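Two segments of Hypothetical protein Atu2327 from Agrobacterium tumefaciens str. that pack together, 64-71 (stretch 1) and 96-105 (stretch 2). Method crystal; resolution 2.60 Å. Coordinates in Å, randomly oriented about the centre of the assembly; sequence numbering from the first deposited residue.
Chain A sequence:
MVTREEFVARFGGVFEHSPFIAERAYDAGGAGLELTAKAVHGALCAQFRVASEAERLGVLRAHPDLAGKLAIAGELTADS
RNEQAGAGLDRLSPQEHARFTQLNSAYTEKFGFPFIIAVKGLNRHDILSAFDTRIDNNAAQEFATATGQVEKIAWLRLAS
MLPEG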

# COMPACT_ATOMS: atom_id res chain seq x y z
N PRO A 64 -3.08 1.26 5.63
CA PRO A 64 -1.78 0.63 5.88
C PRO A 64 -0.99 1.31 6.99
O PRO A 64 -1.12 2.54 7.21
CB PRO A 64 -1.03 0.80 4.55
CG PRO A 64 -1.73 1.89 3.84
CD PRO A 64 -3.16 1.86 4.28
N ASP A 65 -0.19 0.50 7.68
CA ASP A 65 0.72 1.03 8.68
C ASP A 65 1.95 1.69 8.03
O ASP A 65 2.26 1.48 6.84
CB ASP A 65 1.12 -0.04 9.70
CG ASP A 65 1.77 -1.24 9.07
OD1 ASP A 65 2.29 -1.19 7.95
OD2 ASP A 65 1.78 -2.28 9.71
N LEU A 66 2.62 2.50 8.82
CA LEU A 66 3.75 3.23 8.36
C LEU A 66 4.85 2.37 7.68
O LEU A 66 5.31 2.66 6.56
CB LEU A 66 4.28 3.97 9.56
CG LEU A 66 5.15 5.16 9.24
CD1 LEU A 66 4.64 5.88 8.05
CD2 LEU A 66 5.06 6.01 10.46
N ALA A 67 5.27 1.29 8.31
CA ALA A 67 6.29 0.40 7.68
C ALA A 67 5.87 -0.09 6.32
O ALA A 67 6.68 -0.13 5.39
CB ALA A 67 6.63 -0.72 8.56
N GLY A 68 4.60 -0.42 6.17
CA GLY A 68 4.05 -0.81 4.88
C GLY A 68 4.13 0.32 3.86
O GLY A 68 4.34 0.06 2.67
N LYS A 69 3.96 1.57 4.29
CA LYS A 69 4.06 2.66 3.33
C LYS A 69 5.52 2.83 2.92
O LYS A 69 5.83 3.05 1.74
CB LYS A 69 3.47 3.97 3.86
CG LYS A 69 1.99 3.93 4.14
CD LYS A 69 1.45 5.31 4.65
CE LYS A 69 -0.10 5.37 4.48
NZ LYS A 69 -0.69 6.65 5.02
N LEU A 70 6.42 2.74 3.90
CA LEU A 70 7.85 2.93 3.64
C LEU A 70 8.37 1.86 2.68
O LEU A 70 9.16 2.16 1.77
CB LEU A 70 8.64 2.95 4.95
CG LEU A 70 8.29 4.17 5.82
CD1 LEU A 70 8.95 4.06 7.15
CD2 LEU A 70 8.78 5.45 5.18
N ALA A 71 7.90 0.64 2.86
CA ALA A 71 8.29 -0.43 1.97
C ALA A 71 7.78 -0.24 0.54
O ALA A 71 8.49 -0.50 -0.43
CB ALA A 71 7.85 -1.76 2.52
N GLU A 96 15.58 1.68 13.01
CA GLU A 96 14.47 2.66 12.98
C GLU A 96 13.20 2.12 12.30
O GLU A 96 12.08 2.30 12.84
CB GLU A 96 14.90 4.03 12.42
CG GLU A 96 16.00 4.70 13.28
CD GLU A 96 17.00 5.57 12.48
OE1 GLU A 96 16.84 5.71 11.23
OE2 GLU A 96 17.96 6.10 13.12
N HIS A 97 13.35 1.43 11.16
CA HIS A 97 12.24 0.65 10.62
C HIS A 97 11.59 -0.22 11.71
O HIS A 97 10.36 -0.19 11.89
CB HIS A 97 12.72 -0.27 9.53
CG HIS A 97 12.83 0.41 8.21
ND1 HIS A 97 11.73 0.58 7.38
CD2 HIS A 97 13.89 0.96 7.57
CE1 HIS A 97 12.13 1.20 6.28
NE2 HIS A 97 13.43 1.45 6.37
N ALA A 98 12.41 -0.98 12.43
CA ALA A 98 11.91 -1.86 13.48
C ALA A 98 11.16 -1.11 14.58
O ALA A 98 10.14 -1.59 15.08
CB ALA A 98 13.04 -2.74 14.07
N ARG A 99 11.67 0.08 14.95
CA ARG A 99 11.00 0.88 15.98
C ARG A 99 9.62 1.26 15.46
O ARG A 99 8.65 1.18 16.21
CB ARG A 99 11.83 2.10 16.39
CG ARG A 99 11.49 2.71 17.75
CD ARG A 99 12.40 3.97 17.92
NE ARG A 99 12.13 4.87 19.07
CZ ARG A 99 12.96 5.83 19.52
NH1 ARG A 99 14.15 6.05 18.94
NH2 ARG A 99 12.62 6.61 20.56
N PHE A 100 9.51 1.64 14.19
CA PHE A 100 8.18 2.01 13.67
C PHE A 100 7.19 0.87 13.80
O PHE A 100 6.08 1.09 14.29
CB PHE A 100 8.23 2.52 12.23
CG PHE A 100 8.77 3.93 12.12
CD1 PHE A 100 8.84 4.76 13.25
CD2 PHE A 100 9.17 4.44 10.90
CE1 PHE A 100 9.31 6.07 13.17
CE2 PHE A 100 9.65 5.76 10.82
CZ PHE A 100 9.72 6.57 11.95
N THR A 101 7.63 -0.33 13.40
CA THR A 101 6.84 -1.53 13.56
C THR A 101 6.38 -1.74 15.02
O THR A 101 5.18 -1.97 15.30
CB THR A 101 7.61 -2.75 13.04
OG1 THR A 101 7.70 -2.65 11.61
CG2 THR A 101 6.89 -4.03 13.42
N GLN A 102 7.32 -1.61 15.96
CA GLN A 102 7.01 -1.79 17.35
C GLN A 102 6.03 -0.69 17.84
O GLN A 102 5.09 -0.96 18.58
CB GLN A 102 8.31 -1.88 18.18
CG GLN A 102 8.14 -1.65 19.67
CD GLN A 102 9.51 -1.53 20.38
OE1 GLN A 102 10.17 -0.45 20.37
NE2 GLN A 102 9.97 -2.65 21.00
N LEU A 103 6.23 0.55 17.43
CA LEU A 103 5.37 1.60 17.97
C LEU A 103 3.95 1.40 17.41
O LEU A 103 2.94 1.54 18.11
CB LEU A 103 5.93 2.99 17.69
CG LEU A 103 7.27 3.34 18.39
CD1 LEU A 103 7.76 4.70 17.86
CD2 LEU A 103 7.32 3.31 19.99
N ASN A 104 3.91 0.99 16.15
CA ASN A 104 2.66 0.68 15.55
C ASN A 104 1.95 -0.48 16.23
O ASN A 104 0.73 -0.39 16.43
CB ASN A 104 2.83 0.43 14.07
CG ASN A 104 1.53 0.12 13.44
OD1 ASN A 104 1.21 -1.05 13.25
ND2 ASN A 104 0.71 1.15 13.19
N SER A 105 2.67 -1.56 16.59
CA SER A 105 2.04 -2.65 17.36
C SER A 105 1.49 -2.17 18.68
O SER A 105 0.40 -2.55 19.04
CB SER A 105 3.01 -3.77 17.64
OG SER A 105 3.39 -4.34 16.42

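No hydrogen bond joins the two stretches, although Asp 65, Thr 101, Asn 104 and His 97 all lie along the contact; the association rests on van der Waals packing that buries 333 Å², counting both sides. Residues 66-71 and 96-105 are helical, and their N-to-C directions differ by 145°, so the helices run roughly antiparallel with a closest axial approach of 9.5 Å. Each satisfies its backbone polar groups largely within itself, through i to i+4 bonds such as Leu 70 N to Leu 66 O (2.9 Å) and Asn 104 N to Phe 100 O (2.9 Å).

The backbones come nearest where Ala 67 faces Thr 101, with their CA atoms 6.2 Å apart. The short side chain of Ala 67 points toward the second helix, and its CB lies 3.8 Å from Thr 101 OG1, a contact between a methyl group and a hydroxyl oxygen.

Phe 100 provides the main apolar surface. Leu 66 places CD2 over one face of its ring, whereas Leu 70 meets the ring at its edge, near the plane, with Leu 70 CD1 3.8 Å from Phe 100 CD2. One turn apart on the first helix, the two leucines thus engage the same aromatic ring in different ways. Leu 70 also reaches His 97, whose CB is directed sideways but whose imidazole comes nearer, bringing CE1 to 4.1 Å from Leu 70 CB.

At the start of the first helix, Asp 65 has a double role. Its CB points toward the second helix and packs against the side chain of Asn 104, while its carboxylate caps its own helix: OD1 accepts a hydrogen bond from Gly 68 N at 3.0 Å, satisfying an amide in the first turn.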